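Local coordinates for nitrilotriacetate monooxygenase component B (Bacillus cereus ATCC 14579, PDB 3BPK) that probably binds FMN and serves as the flavin reductase component of a nitrilotriacetate monooxygenase system, at the interface of chains A and B. Residues are numbered along the deposited sequence; one frame, centred on the assembly and turned at random. Chains: chain A/B, Nitrilotriacetate monooxygenase component B.

Three patches of one two-fold symmetric interface show how a pair of like subunits can be joined by different means. Contacts 1 and 3 lie next to each other, with the centres of their C-alpha atoms about 11 Å apart, whereas contact 2 lies about 26 Å from contact 1 and 24 Å from contact 3. Helix 14-24 serves twice: its middle faces the partner in contact 2, and its last residues, in the other chain, enter contact 1. The stretch 184-196 likewise supplies both contact 1 and contact 3. Apolar packing dominates contacts 1 and 2, while contact 3 adds paired strands, consistent with a dimer.

Contact 1: the interface of chains A and B. Residues chain A 29, 88, 179, 182, 184, 186, 196; chain B 23-24, 26-27, 188.
B:Ile26 and B:Pro27, joined by a cis peptide bond just beyond helix 14-24 of this flavin reductase-like protein, lay their backbone carbonyls against A:Pro184 and A:Pro29. The carbonyl oxygen B:Ile26 O lies 3.4 Å from A:Pro184 CB, and B:Pro27 O faces the CD side of the A:Pro29 ring; both are oxygen-to-carbon contacts, and the patch is held by packing. B:Ile26 is its central side chain. With CG1 set between the backbone N and the carbonyl carbon (chi1 55°) and CD1 extended beyond it, the long branch reaches into chain A and ends 3.6 Å from A:Ala179 CB. It crosses A:Pro184 obliquely, and the same CD1 methyl lies 3.8 Å from the ring atom A:Pro184 CG, while the A:Leu182 CD2 methyl comes to that CD1 and to B:Ser24 O. A:Ile88 turns its CD1 methyl toward the last turn of the partner helix, 3.4 Å from B:Ser24 O. At another side of the patch A:Leu196 meets B:Leu188 methyl to methyl, CD1 to CD2 at 3.7 Å. The cis proline B:Pro27 turns its CG toward A:Ser186 CB, 4.0 Å away, so the serine touches the ring through its methylene.

Contact 2: the interface of chains A and B. Residues chain A 9, 12, 17, 20-21; chain B 55, 58, 162, 164-165.
A:Leu20 and B:Phe165 make the main apolar contact of this helix-on-strand patch between two subunits of the flavin reductase-like family. With CG anti to the carbonyl carbon, beside the backbone N (chi1 -80°), the leucine carries its CD1 methyl over one face of the phenyl ring, 3.7 Å from the centroid and displaced toward the rim in a CH-pi contact. B:Val162 CG1 covers the opposite face above its centre, so the ring is sandwiched between a methyl of each chain. A:Leu21, lying at about a right angle to the phenylalanine side chain, touches the CE1/CZ end of the ring with CD2, while its other methyl, CD1, packs 3.7 Å from B:Pro58 CB. The two prolines meet through A:Pro9 CB and B:Pro58 CG, also 3.7 Å apart, and A:Pro9 CG rests against the strand carbonyl B:Val162 O.

Polar bonds within chain A fix A:Asn17 beside these groups. Its ND2 donates to A:Pro9 O at 3.1 Å, with the acceptor in the amide plane, and A:Gln12 NE2 donates to A:Asn17 OD1 at 2.8 Å from above the carbonyl plane. That oxygen also lies 3.6 Å from B:Phe165 CE2, the amide and ring planes being 24° apart.

Water links the chains: water 1 lies 2.9 Å from A:Asn17 ND2 and also meets the backbone oxygen B:Ala55 O.

In the fold, helix 14-24 and the loop before it lie against strand 155-168 and the loop segment containing B:Ala55 and B:Pro58.

Contact 3: the interface of chains A and B. Residues chain A 94, 185, 193-195; chain B 197-200.
A:Tyr193 lays its CB methylene over one face of the B:Phe200 ring, 3.6 Å from the centroid, in a CH-pi contact offset toward the rim. The phenylalanine has CG between the backbone N and the carbonyl carbon (chi1 64°), which swings its ring across chain A. There the A:Ile185 CG2 methyl meets the ring's CZ tip at 3.9 Å, the side chains lying at about a right angle. A:Lys195 also runs at about a right angle to it, its CG methylene at the rim beside CE2 and CD2. Beyond CG the lysine is extended and runs alongside B:Glu198 in the same direction. At their tips the side-chain amine A:Lys195 NZ forms a salt bridge with the carboxylate B:Glu198 OE1 at 3.1 Å, meeting the oxygen nearly along its C-O axis. Backbone hydrogen bonds probably help to keep these side chains in register: A:Tyr193 N donates to B:Phe200 O at 2.8 Å, B:Phe200 N donates to A:Tyr193 O at 2.9 Å, and A:Lys195 N donates to B:Glu198 O. Water 2 bridges A:Lys195 O and B:Gly197 N. Within the fold of this flavin reductase-like protein, strand 192-194 of one chain and strand 199-201 of the other form a short antiparallel pairing that spans the subunit boundary.

Contact 1: the interface of chains A and B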
# COMPACT_ATOMS: atom_id res chain seq x y z
N PRO A 29 4.43 -4.58 0.73
CA PRO A 29 5.58 -4.58 -0.19
C PRO A 29 6.55 -3.49 0.23
O PRO A 29 6.12 -2.48 0.81
CB PRO A 29 4.94 -4.28 -1.55
CG PRO A 29 3.67 -3.42 -1.20
CD PRO A 29 3.19 -4.02 0.11
N ILE A 88 11.89 -2.19 -6.44
CA ILE A 88 11.25 -3.36 -5.81
C ILE A 88 12.27 -4.11 -4.97
O ILE A 88 13.38 -4.40 -5.45
CB ILE A 88 10.61 -4.27 -6.87
CG1 ILE A 88 9.57 -3.50 -7.70
CG2 ILE A 88 9.97 -5.50 -6.23
CD1 ILE A 88 8.49 -2.84 -6.82
N ALA A 179 6.25 -13.52 -10.92
CA ALA A 179 6.35 -13.31 -9.47
C ALA A 179 7.36 -14.23 -8.78
O ALA A 179 8.12 -13.78 -7.93
CB ALA A 179 4.95 -13.45 -8.80
N LEU A 182 10.77 -13.11 -9.51
CA LEU A 182 11.10 -11.86 -8.81
C LEU A 182 11.51 -12.06 -7.35
O LEU A 182 12.44 -11.43 -6.86
CB LEU A 182 9.90 -10.90 -8.89
CG LEU A 182 10.03 -9.55 -8.17
CD1 LEU A 182 11.20 -8.68 -8.72
CD2 LEU A 182 8.72 -8.77 -8.25
N PRO A 184 9.88 -11.18 -4.50
CA PRO A 184 9.73 -9.93 -3.77
C PRO A 184 9.71 -10.21 -2.26
O PRO A 184 9.27 -11.29 -1.84
CB PRO A 184 8.34 -9.42 -4.22
CG PRO A 184 7.55 -10.66 -4.49
CD PRO A 184 8.61 -11.57 -5.18
N SER A 186 8.44 -8.75 1.62
CA SER A 186 7.39 -7.96 2.25
C SER A 186 7.70 -7.78 3.73
O SER A 186 8.44 -8.57 4.32
CB SER A 186 6.02 -8.61 2.04
OG SER A 186 6.00 -9.95 2.51
N LEU A 196 7.50 -14.27 -0.74
CA LEU A 196 6.23 -14.43 -1.43
C LEU A 196 5.56 -15.77 -1.11
O LEU A 196 6.18 -16.83 -1.21
CB LEU A 196 6.46 -14.29 -2.95
CG LEU A 196 5.19 -14.40 -3.80
CD1 LEU A 196 4.30 -13.19 -3.54
CD2 LEU A 196 5.52 -14.56 -5.30
N GLY B 23 2.02 -6.33 -11.49
CA GLY B 23 2.93 -7.48 -11.42
C GLY B 23 4.20 -7.22 -10.67
O GLY B 23 4.89 -8.17 -10.28
N SER B 24 4.58 -5.92 -10.54
CA SER B 24 5.85 -5.53 -9.91
C SER B 24 5.70 -5.21 -8.43
O SER B 24 6.57 -5.56 -7.59
CB SER B 24 6.45 -4.31 -10.63
OG SER B 24 6.72 -4.58 -12.00
N ILE B 26 4.23 -6.15 -5.58
CA ILE B 26 3.59 -7.33 -4.99
C ILE B 26 4.41 -7.80 -3.80
O ILE B 26 5.61 -7.47 -3.71
CB ILE B 26 3.50 -8.48 -6.03
CG1 ILE B 26 4.90 -8.80 -6.60
CG2 ILE B 26 2.51 -8.15 -7.16
CD1 ILE B 26 4.97 -10.22 -7.25
N PRO B 27 3.79 -8.52 -2.86
CA PRO B 27 2.34 -8.80 -2.77
C PRO B 27 1.65 -7.57 -2.20
O PRO B 27 2.30 -6.76 -1.52
CB PRO B 27 2.29 -9.96 -1.75
CG PRO B 27 3.43 -9.64 -0.83
CD PRO B 27 4.53 -9.09 -1.71
N LEU B 188 -1.79 -10.44 -6.27
CA LEU B 188 -0.68 -10.34 -7.22
C LEU B 188 -1.22 -9.79 -8.55
O LEU B 188 -2.19 -9.03 -8.56
CB LEU B 188 -0.00 -11.70 -7.39
CG LEU B 188 0.41 -12.42 -6.10
CD1 LEU B 188 1.08 -13.74 -6.50
CD2 LEU B 188 1.38 -11.60 -5.23

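Contact 2: the interface of chains A and B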
# COMPACT_ATOMS: atom_id res chain seq x y z
N PRO A 9 -8.23 3.62 19.84
CA PRO A 9 -6.86 4.08 19.62
C PRO A 9 -6.51 5.33 20.45
O PRO A 9 -5.33 5.56 20.71
CB PRO A 9 -6.81 4.40 18.09
CG PRO A 9 -8.25 4.66 17.73
CD PRO A 9 -9.05 3.69 18.60
N GLN A 12 -4.90 4.32 23.90
CA GLN A 12 -3.60 3.70 23.94
C GLN A 12 -2.53 4.61 23.35
O GLN A 12 -2.83 5.74 22.93
CB GLN A 12 -3.65 2.27 23.35
CG GLN A 12 -4.02 2.16 21.91
CD GLN A 12 -3.98 0.71 21.45
OE1 GLN A 12 -3.94 -0.24 22.25
NE2 GLN A 12 -3.93 0.52 20.14
N ASN A 17 -0.62 1.77 18.88
CA ASN A 17 -1.33 1.84 17.60
C ASN A 17 -0.45 1.39 16.46
O ASN A 17 -0.91 0.68 15.53
CB ASN A 17 -1.85 3.26 17.36
CG ASN A 17 -3.00 3.61 18.29
OD1 ASN A 17 -3.90 2.79 18.52
ND2 ASN A 17 -3.01 4.86 18.81
N LEU A 20 -0.44 -2.37 16.33
CA LEU A 20 -1.66 -2.99 15.75
C LEU A 20 -1.71 -2.76 14.23
O LEU A 20 -2.09 -3.67 13.47
CB LEU A 20 -2.92 -2.39 16.33
CG LEU A 20 -3.34 -2.88 17.67
CD1 LEU A 20 -4.74 -2.37 17.96
CD2 LEU A 20 -3.30 -4.41 17.68
N LEU A 21 -1.36 -1.56 13.78
CA LEU A 21 -1.42 -1.34 12.33
C LEU A 21 -0.44 -2.22 11.60
O LEU A 21 -0.79 -2.84 10.60
CB LEU A 21 -1.07 0.10 11.97
CG LEU A 21 -2.14 1.12 12.33
CD1 LEU A 21 -1.53 2.54 12.34
CD2 LEU A 21 -3.40 1.02 11.43
N ALA B 55 0.98 6.25 12.20
CA ALA B 55 0.44 5.67 13.45
C ALA B 55 -0.09 6.72 14.42
O ALA B 55 -0.82 6.36 15.36
CB ALA B 55 1.51 4.84 14.15
N PRO B 58 -3.69 6.82 14.02
CA PRO B 58 -3.66 5.71 13.04
C PRO B 58 -4.38 6.10 11.77
O PRO B 58 -5.59 6.35 11.80
CB PRO B 58 -4.33 4.54 13.80
CG PRO B 58 -5.08 5.17 14.91
CD PRO B 58 -4.35 6.43 15.29
N VAL B 162 -8.41 5.65 11.77
CA VAL B 162 -9.02 4.56 12.55
C VAL B 162 -9.51 5.12 13.88
O VAL B 162 -8.73 5.74 14.65
CB VAL B 162 -8.01 3.41 12.81
CG1 VAL B 162 -8.67 2.27 13.63
CG2 VAL B 162 -7.42 2.90 11.50
N ARG B 164 -11.74 2.99 15.81
CA ARG B 164 -11.88 1.79 16.65
C ARG B 164 -11.24 0.60 15.95
O ARG B 164 -11.42 0.43 14.74
CB ARG B 164 -13.35 1.46 16.92
CG ARG B 164 -13.56 0.47 18.07
CD ARG B 164 -13.16 1.16 19.39
NE ARG B 164 -14.27 1.85 20.05
CZ ARG B 164 -14.30 3.14 20.39
NH1 ARG B 164 -13.29 3.95 20.07
NH2 ARG B 164 -15.37 3.62 21.04
N PHE B 165 -10.49 -0.18 16.72
CA PHE B 165 -9.96 -1.45 16.24
C PHE B 165 -10.82 -2.55 16.87
O PHE B 165 -11.17 -2.45 18.06
CB PHE B 165 -8.56 -1.70 16.75
CG PHE B 165 -7.49 -0.87 16.09
CD1 PHE B 165 -6.95 -1.26 14.87
CD2 PHE B 165 -6.96 0.24 16.74
CE1 PHE B 165 -5.88 -0.54 14.29
CE2 PHE B 165 -5.93 0.97 16.17
CZ PHE B 165 -5.39 0.57 14.93
O HOH W 1 -1.43 7.08 17.93

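Contact 3: the interface of chains A and B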
# COMPACT_ATOMS: atom_id res chain seq x y z
N VAL A 94 17.88 -7.97 -0.32
CA VAL A 94 17.29 -7.49 0.94
C VAL A 94 18.33 -7.27 2.07
O VAL A 94 18.20 -6.36 2.87
CB VAL A 94 16.08 -8.37 1.40
CG1 VAL A 94 16.56 -9.77 1.81
CG2 VAL A 94 15.30 -7.64 2.52
N ILE A 185 10.18 -9.26 -1.48
CA ILE A 185 10.04 -9.35 -0.03
C ILE A 185 9.05 -8.35 0.51
O ILE A 185 8.86 -7.25 -0.05
CB ILE A 185 11.37 -9.34 0.73
CG1 ILE A 185 12.08 -7.99 0.59
CG2 ILE A 185 12.29 -10.51 0.28
CD1 ILE A 185 11.68 -6.95 1.57
N TYR A 193 9.86 -10.19 8.27
CA TYR A 193 9.60 -10.09 6.84
C TYR A 193 9.00 -11.38 6.34
O TYR A 193 9.03 -12.39 7.04
CB TYR A 193 10.90 -9.80 6.10
CG TYR A 193 11.44 -8.45 6.46
CD1 TYR A 193 11.34 -7.39 5.57
CD2 TYR A 193 12.04 -8.23 7.70
CE1 TYR A 193 11.84 -6.15 5.90
CE2 TYR A 193 12.52 -7.00 8.04
CZ TYR A 193 12.41 -5.96 7.14
OH TYR A 193 12.89 -4.74 7.50
N ALA A 194 8.46 -11.36 5.13
CA ALA A 194 7.97 -12.57 4.51
C ALA A 194 8.42 -12.64 3.06
O ALA A 194 8.44 -11.63 2.36
CB ALA A 194 6.48 -12.66 4.58
N LYS A 195 8.80 -13.85 2.64
CA LYS A 195 8.92 -14.17 1.23
C LYS A 195 7.54 -14.22 0.58
O LYS A 195 6.49 -14.19 1.27
CB LYS A 195 9.63 -15.53 1.10
CG LYS A 195 11.02 -15.48 1.70
CD LYS A 195 11.76 -16.82 1.55
CE LYS A 195 13.08 -16.74 2.29
NZ LYS A 195 13.76 -18.08 2.20
N GLY B 197 3.66 -15.69 3.02
CA GLY B 197 4.87 -16.48 2.79
C GLY B 197 5.72 -16.80 4.02
O GLY B 197 5.40 -16.38 5.15
N GLU B 198 6.80 -17.53 3.77
CA GLU B 198 7.71 -17.91 4.84
C GLU B 198 8.34 -16.69 5.46
O GLU B 198 8.80 -15.78 4.77
CB GLU B 198 8.80 -18.84 4.32
CG GLU B 198 9.89 -19.06 5.33
CD GLU B 198 11.00 -19.96 4.85
OE1 GLU B 198 11.69 -19.62 3.85
OE2 GLU B 198 11.18 -21.02 5.49
N GLN B 199 8.33 -16.65 6.78
CA GLN B 199 8.87 -15.50 7.48
C GLN B 199 10.39 -15.59 7.67
O GLN B 199 10.98 -16.69 7.71
CB GLN B 199 8.17 -15.32 8.82
CG GLN B 199 6.66 -15.06 8.68
CD GLN B 199 6.04 -14.76 10.03
OE1 GLN B 199 6.59 -13.99 10.82
NE2 GLN B 199 4.87 -15.36 10.29
N PHE B 200 11.01 -14.43 7.80
CA PHE B 200 12.40 -14.34 8.19
C PHE B 200 12.62 -13.04 8.93
O PHE B 200 11.82 -12.09 8.81
CB PHE B 200 13.36 -14.49 7.00
CG PHE B 200 13.24 -13.41 5.95
CD1 PHE B 200 14.10 -12.29 5.96
CD2 PHE B 200 12.31 -13.52 4.93
CE1 PHE B 200 14.01 -11.27 4.96
CE2 PHE B 200 12.22 -12.52 3.94
CZ PHE B 200 13.07 -11.40 3.95
O HOH W 2 4.18 -12.74 2.07